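PP1b (Porcine reproductive and respiratory syndrome virus, PDB 6JDR) is a zinc-binding superfamily 1 helicase that probably hydrolyses ATP to unwind RNA and DNA duplexes in the 5' to 3' direction during viral replication. Local coordinates at residues S297-K309 against D382-V394. The protein carries 1 engineered substitution. Residues are numbered along the deposited sequence; the frame is centred on the assembly and turned at random.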
ATOM      1  N   SER A 297      13.343   7.250   7.227  1.00 63.25           N
ATOM      2  CA  SER A 297      13.997   8.168   8.153  1.00 66.17           C
ATOM      3  C   SER A 297      12.970   8.805   9.086  1.00 66.38           C
ATOM      4  O   SER A 297      11.945   9.306   8.631  1.00 62.80           O
ATOM      5  CB  SER A 297      14.750   9.261   7.387  1.00 66.34           C
ATOM      6  OG  SER A 297      15.461  10.108   8.273  1.00 65.42           O
ATOM      7  N   MET A 298      13.255   8.771  10.387  1.00 70.42           N
ATOM      8  CA  MET A 298      12.441   9.456  11.395  1.00 74.43           C
ATOM      9  C   MET A 298      13.136  10.730  11.893  1.00 73.74           C
ATOM     10  O   MET A 298      12.860  11.201  12.999  1.00 75.01           O
ATOM     11  CB  MET A 298      12.158   8.515  12.573  1.00 77.20           C
ATOM     12  CG  MET A 298      11.278   7.320  12.237  1.00 79.84           C
ATOM     13  SD  MET A 298       9.508   7.653  12.386  1.00 84.22           S
ATOM     14  CE  MET A 298       9.178   8.613  10.908  1.00 83.00           C
ATOM     15  N   VAL A 299      14.038  11.277  11.076  1.00 71.23           N
ATOM     16  CA  VAL A 299      14.718  12.538  11.374  1.00 69.69           C
ATOM     17  C   VAL A 299      14.777  13.375  10.097  1.00 69.91           C
ATOM     18  O   VAL A 299      14.268  12.957   9.057  1.00 70.78           O
ATOM     19  CB  VAL A 299      16.132  12.308  11.962  1.00 69.70           C
ATOM     20  CG1 VAL A 299      16.036  11.588  13.298  1.00 69.61           C
ATOM     21  CG2 VAL A 299      17.021  11.530  10.998  1.00 69.84           C
ATOM     22  N   ASN A 300      15.387  14.555  10.177  1.00 70.34           N
ATOM     23  CA  ASN A 300      15.407  15.490   9.050  1.00 70.92           C
ATOM     24  C   ASN A 300      16.441  15.141   7.984  1.00 68.35           C
ATOM     25  O   ASN A 300      17.315  14.292   8.191  1.00 65.90           O
ATOM     26  CB  ASN A 300      15.654  16.920   9.546  1.00 73.32           C
ATOM     27  CG  ASN A 300      14.570  17.409  10.488  1.00 73.49           C
ATOM     28  OD1 ASN A 300      13.379  17.237  10.226  1.00 73.45           O
ATOM     29  ND2 ASN A 300      14.978  18.027  11.592  1.00 73.72           N
ATOM     30  N   THR A 301      16.326  15.822   6.847  1.00 66.00           N
ATOM     31  CA  THR A 301      17.219  15.637   5.711  1.00 65.96           C
ATOM     32  C   THR A 301      18.680  15.905   6.072  1.00 66.10           C
ATOM     33  O   THR A 301      19.000  16.904   6.717  1.00 66.15           O
ATOM     34  CB  THR A 301      16.824  16.577   4.554  1.00 65.67           C
ATOM     35  OG1 THR A 301      15.438  16.395   4.242  1.00 63.81           O
ATOM     36  CG2 THR A 301      17.665  16.303   3.306  1.00 66.22           C
ATOM     37  N   THR A 302      19.555  14.997   5.648  1.00 66.86           N
ATOM     38  CA  THR A 302      20.996  15.176   5.772  1.00 65.00           C
ATOM     39  C   THR A 302      21.463  15.942   4.544  1.00 65.57           C
ATOM     40  O   THR A 302      21.128  15.572   3.418  1.00 66.61           O
ATOM     41  CB  THR A 302      21.721  13.821   5.846  1.00 63.62           C
ATOM     42  OG1 THR A 302      21.173  13.043   6.917  1.00 61.75           O
ATOM     43  CG2 THR A 302      23.218  14.008   6.077  1.00 64.09           C
ATOM     44  N   ARG A 303      22.222  17.013   4.759  1.00 67.64           N
ATOM     45  CA  ARG A 303      22.677  17.868   3.663  1.00 69.69           C
ATOM     46  C   ARG A 303      23.769  17.180   2.847  1.00 65.90           C
ATOM     47  O   ARG A 303      24.643  16.517   3.401  1.00 61.63           O
ATOM     48  CB  ARG A 303      23.192  19.206   4.204  1.00 74.20           C
ATOM     49  CG  ARG A 303      23.499  20.242   3.132  1.00 78.26           C
ATOM     50  CD  ARG A 303      24.056  21.520   3.739  1.00 82.48           C
ATOM     51  NE  ARG A 303      23.031  22.295   4.439  1.00 86.31           N
ATOM     52  CZ  ARG A 303      23.266  23.396   5.152  1.00 88.26           C
ATOM     53  NH1 ARG A 303      24.499  23.875   5.282  1.00 87.57           N
ATOM     54  NH2 ARG A 303      22.257  24.024   5.748  1.00 90.09           N
ATOM     55  N   VAL A 304      23.703  17.345   1.529  1.00 64.91           N
ATOM     56  CA  VAL A 304      24.712  16.808   0.624  1.00 66.43           C
ATOM     57  C   VAL A 304      25.158  17.913  -0.326  1.00 68.60           C
ATOM     58  O   VAL A 304      24.345  18.472  -1.067  1.00 69.21           O
ATOM     59  CB  VAL A 304      24.174  15.605  -0.179  1.00 66.30           C
ATOM     60  CG1 VAL A 304      25.218  15.115  -1.176  1.00 66.40           C
ATOM     61  CG2 VAL A 304      23.756  14.484   0.764  1.00 65.39           C
ATOM     62  N   THR A 305      26.454  18.217  -0.297  1.00 70.36           N
ATOM     63  CA  THR A 305      27.020  19.314  -1.075  1.00 69.69           C
ATOM     64  C   THR A 305      28.260  18.837  -1.825  1.00 69.28           C
ATOM     65  O   THR A 305      29.154  18.250  -1.222  1.00 68.50           O
ATOM     66  CB  THR A 305      27.414  20.488  -0.156  1.00 70.36           C
ATOM     67  OG1 THR A 305      26.448  20.632   0.894  1.00 68.65           O
ATOM     68  CG2 THR A 305      27.509  21.785  -0.947  1.00 71.14           C
ATOM     69  N   TYR A 306      28.303  19.093  -3.133  1.00 69.66           N
ATOM     70  CA  TYR A 306      29.444  18.717  -3.973  1.00 70.27           C
ATOM     71  C   TYR A 306      30.376  19.905  -4.203  1.00 72.43           C
ATOM     72  O   TYR A 306      30.144  20.728  -5.093  1.00 74.43           O
ATOM     73  CB  TYR A 306      28.966  18.141  -5.310  1.00 69.73           C
ATOM     74  CG  TYR A 306      28.448  16.725  -5.193  1.00 70.61           C
ATOM     75  CD1 TYR A 306      29.234  15.639  -5.576  1.00 69.90           C
ATOM     76  CD2 TYR A 306      27.179  16.467  -4.682  1.00 70.07           C
ATOM     77  CE1 TYR A 306      28.766  14.339  -5.462  1.00 68.87           C
ATOM     78  CE2 TYR A 306      26.703  15.171  -4.565  1.00 69.35           C
ATOM     79  CZ  TYR A 306      27.499  14.110  -4.955  1.00 69.26           C
ATOM     80  OH  TYR A 306      27.022  12.823  -4.837  1.00 66.93           O
ATOM     81  N   VAL A 307      31.432  19.978  -3.395  1.00 73.47           N
ATOM     82  CA  VAL A 307      32.403  21.078  -3.456  1.00 74.28           C
ATOM     83  C   VAL A 307      33.415  20.899  -4.591  1.00 76.20           C
ATOM     84  O   VAL A 307      33.839  19.782  -4.888  1.00 77.65           O
ATOM     85  CB  VAL A 307      33.159  21.255  -2.117  1.00 73.67           C
ATOM     86  CG1 VAL A 307      32.176  21.531  -0.987  1.00 73.02           C
ATOM     87  CG2 VAL A 307      34.025  20.042  -1.789  1.00 74.48           C
ATOM     88  N   GLU A 308      33.797  22.012  -5.215  1.00 79.83           N
ATOM     89  CA  GLU A 308      34.732  21.997  -6.344  1.00 81.11           C
ATOM     90  C   GLU A 308      36.194  21.971  -5.890  1.00 79.34           C
ATOM     91  O   GLU A 308      37.080  21.610  -6.667  1.00 76.13           O
ATOM     92  CB  GLU A 308      34.498  23.214  -7.249  1.00 83.79           C
ATOM     93  CG  GLU A 308      33.082  23.336  -7.805  1.00 86.94           C
ATOM     94  CD  GLU A 308      32.693  22.192  -8.727  1.00 88.05           C
ATOM     95  OE1 GLU A 308      33.529  21.778  -9.562  1.00 86.97           O
ATOM     96  OE2 GLU A 308      31.543  21.711  -8.624  1.00 89.94           O
ATOM     97  N   LYS A 309      36.439  22.369  -4.641  1.00 78.82           N
ATOM     98  CA  LYS A 309      37.781  22.343  -4.060  1.00 79.53           C
ATOM     99  C   LYS A 309      37.740  21.716  -2.667  1.00 76.60           C
ATOM    100  O   LYS A 309      36.698  21.741  -2.014  1.00 75.40           O
ATOM    101  CB  LYS A 309      38.356  23.759  -3.987  1.00 82.37           C
ATOM    102  CG  LYS A 309      38.782  24.312  -5.338  1.00 85.61           C
ATOM    103  CD  LYS A 309      39.384  25.704  -5.214  1.00 88.05           C
ATOM    104  CE  LYS A 309      40.029  26.154  -6.518  1.00 88.83           C
ATOM    105  NZ  LYS A 309      39.066  26.183  -7.655  1.00 88.72           N
ATOM    106  N   ASP A 382      23.745   6.641  -6.107  1.00 64.86           N
ATOM    107  CA  ASP A 382      22.881   7.731  -6.536  1.00 65.58           C
ATOM    108  C   ASP A 382      22.649   8.597  -5.312  1.00 64.24           C
ATOM    109  O   ASP A 382      21.899   8.224  -4.407  1.00 63.53           O
ATOM    110  CB  ASP A 382      21.555   7.199  -7.083  1.00 67.67           C
ATOM    111  CG  ASP A 382      21.734   6.378  -8.349  1.00 71.81           C
ATOM    112  OD1 ASP A 382      21.075   5.323  -8.476  1.00 74.13           O
ATOM    113  OD2 ASP A 382      22.537   6.786  -9.218  1.00 74.62           O
ATOM    114  N   LEU A 383      23.328   9.738  -5.272  1.00 64.69           N
ATOM    115  CA  LEU A 383      23.246  10.643  -4.133  1.00 65.25           C
ATOM    116  C   LEU A 383      23.172  12.081  -4.632  1.00 65.28           C
ATOM    117  O   LEU A 383      24.204  12.732  -4.809  1.00 64.89           O
ATOM    118  CB  LEU A 383      24.456  10.445  -3.216  1.00 63.88           C
ATOM    119  CG  LEU A 383      24.459  11.240  -1.910  1.00 64.30           C
ATOM    120  CD1 LEU A 383      23.330  10.803  -0.989  1.00 64.48           C
ATOM    121  CD2 LEU A 383      25.804  11.086  -1.218  1.00 64.94           C
ATOM    122  N   PRO A 384      21.947  12.583  -4.875  1.00 67.02           N
ATOM    123  CA  PRO A 384      21.805  13.946  -5.386  1.00 67.42           C
ATOM    124  C   PRO A 384      22.152  15.002  -4.342  1.00 67.59           C
ATOM    125  O   PRO A 384      22.070  14.742  -3.140  1.00 66.69           O
ATOM    126  CB  PRO A 384      20.316  14.041  -5.770  1.00 67.84           C
ATOM    127  CG  PRO A 384      19.755  12.664  -5.643  1.00 67.69           C
ATOM    128  CD  PRO A 384      20.640  11.927  -4.688  1.00 67.44           C
ATOM    129  N   ALA A 385      22.544  16.182  -4.811  1.00 70.25           N
ATOM    130  CA  ALA A 385      22.816  17.308  -3.929  1.00 73.86           C
ATOM    131  C   ALA A 385      21.515  17.765  -3.279  1.00 76.86           C
ATOM    132  O   ALA A 385      20.526  18.018  -3.970  1.00 77.80           O
ATOM    133  CB  ALA A 385      23.450  18.452  -4.705  1.00 74.89           C
ATOM    134  N   LYS A 386      21.529  17.858  -1.952  1.00 79.56           N
ATOM    135  CA  LYS A 386      20.363  18.248  -1.166  1.00 81.09           C
ATOM    136  C   LYS A 386      20.764  19.328  -0.168  1.00 81.80           C
ATOM    137  O   LYS A 386      21.633  19.106   0.676  1.00 79.81           O
ATOM    138  CB  LYS A 386      19.784  17.037  -0.421  1.00 83.26           C
ATOM    139  CG  LYS A 386      18.416  16.572  -0.906  1.00 85.16           C
ATOM    140  CD  LYS A 386      18.414  16.148  -2.368  1.00 85.52           C
ATOM    141  CE  LYS A 386      17.114  15.446  -2.732  1.00 86.24           C
ATOM    142  NZ  LYS A 386      16.939  15.295  -4.203  1.00 85.98           N
ATOM    143  N   GLY A 387      20.134  20.495  -0.281  1.00 83.96           N
ATOM    144  CA  GLY A 387      20.331  21.581   0.674  1.00 85.68           C
ATOM    145  C   GLY A 387      19.296  21.517   1.779  1.00 87.53           C
ATOM    146  O   GLY A 387      18.310  20.787   1.674  1.00 87.54           O
ATOM    147  N   THR A 388      19.531  22.274   2.845  1.00 90.64           N
ATOM    148  CA  THR A 388      18.574  22.399   3.943  1.00 93.65           C
ATOM    149  C   THR A 388      18.628  23.819   4.511  1.00 97.20           C
ATOM    150  O   THR A 388      19.717  24.356   4.719  1.00 99.61           O
ATOM    151  CB  THR A 388      18.878  21.401   5.076  1.00 92.46           C
ATOM    152  OG1 THR A 388      20.264  21.478   5.426  1.00 91.66           O
ATOM    153  CG2 THR A 388      18.542  19.977   4.655  1.00 92.32           C
ATOM    154  N   PRO A 389      17.456  24.434   4.763  1.00100.05           N
ATOM    155  CA  PRO A 389      17.433  25.764   5.375  1.00 99.88           C
ATOM    156  C   PRO A 389      17.764  25.691   6.869  1.00 99.18           C
ATOM    157  O   PRO A 389      16.865  25.710   7.716  1.00 98.88           O
ATOM    158  CB  PRO A 389      15.999  26.239   5.125  1.00100.51           C
ATOM    159  CG  PRO A 389      15.197  24.985   5.079  1.00101.14           C
ATOM    160  CD  PRO A 389      16.096  23.924   4.505  1.00100.59           C
ATOM    161  N   VAL A 390      19.057  25.587   7.168  1.00 97.45           N
ATOM    162  CA  VAL A 390      19.546  25.403   8.534  1.00 97.48           C
ATOM    163  C   VAL A 390      20.904  26.090   8.694  1.00 96.72           C
ATOM    164  O   VAL A 390      21.661  26.223   7.729  1.00 94.67           O
ATOM    165  CB  VAL A 390      19.712  23.901   8.875  1.00 98.27           C
ATOM    166  CG1 VAL A 390      20.107  23.707  10.333  1.00 97.27           C
ATOM    167  CG2 VAL A 390      18.438  23.124   8.575  1.00 98.79           C
ATOM    168  N   ASN A 391      21.197  26.526   9.918  1.00 96.52           N
ATOM    169  CA  ASN A 391      22.515  27.046  10.268  1.00 97.29           C
ATOM    170  C   ASN A 391      23.363  25.944  10.899  1.00 96.91           C
ATOM    171  O   ASN A 391      23.173  25.597  12.066  1.00 95.46           O
ATOM    172  CB  ASN A 391      22.381  28.226  11.233  1.00 97.45           C
ATOM    173  N   LEU A 392      24.290  25.390  10.119  1.00 98.18           N
ATOM    174  CA  LEU A 392      25.162  24.310  10.592  1.00 99.09           C
ATOM    175  C   LEU A 392      26.330  24.861  11.403  1.00 99.87           C
ATOM    176  O   LEU A 392      26.720  26.019  11.239  1.00 98.19           O
ATOM    177  CB  LEU A 392      25.692  23.471   9.419  1.00 99.42           C
ATOM    178  CG  LEU A 392      24.793  22.347   8.890  1.00 99.32           C
ATOM    179  CD1 LEU A 392      24.675  21.218   9.906  1.00 98.93           C
ATOM    180  CD2 LEU A 392      23.418  22.871   8.505  1.00 99.66           C
ATOM    181  N   ALA A 393      26.884  24.013  12.268  1.00102.18           N
ATOM    182  CA  ALA A 393      27.977  24.405  13.159  1.00105.40           C
ATOM    183  C   ALA A 393      28.880  23.222  13.498  1.00106.44           C
ATOM    184  O   ALA A 393      28.403  22.104  13.703  1.00107.88           O
ATOM    185  CB  ALA A 393      27.414  25.011  14.434  1.00106.87           C
ATOM    186  N   VAL A 394      30.184  23.480  13.562  1.00108.71           N
ATOM    187  CA  VAL A 394      31.170  22.449  13.887  1.00111.12           C
ATOM    188  C   VAL A 394      32.538  23.062  14.186  1.00113.72           C
ATOM    189  O   VAL A 394      32.839  24.177  13.750  1.00113.54           O
ATOM    190  CB  VAL A 394      31.324  21.440  12.734  1.00109.32           C
TER
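A single antiparallel bridge at the outer strand of the second RecA-like domain joins V304 to K386. Two backbone bonds close this hydrogen-bonded pair, V304 N to K386 O (2.8 Å) and K386 N to V304 O (3.0 Å). On one side of the bridge Y306 OH donates to L383 O (2.8 Å), in the carbonyl plane, while V304 CG1 packs against L383 CG (4.0 Å), and L383 also touches I283 of helix 281-287. On the other, R303 extends with CG anti to its backbone N (chi1 -172°), then bends at chi3 (-73°), bringing the guanidinium alongside T388 and V390. R303 NE meets T388 OG1 at 3.0 Å; R303 NH2 reaches T388 O (2.8 Å) and V390 O (3.0 Å). V390 O lies in the guanidinium plane, T388 O 30° out of it. L392 CD2 lies over one face, toward its rim, 3.4 Å from R303 CZ, and R303 NH1 bonds weakly to D404 O and N407 OD1. These bonds hold the guanidinium's orientation and give T388 O and V390 O a donor, although NH2 approaches V390 O from above its carbonyl plane. The bridge ties the C-terminal region to strand 303-307, the edge of the parallel sheet in the RecA-like fold of superfamily 1 helicases.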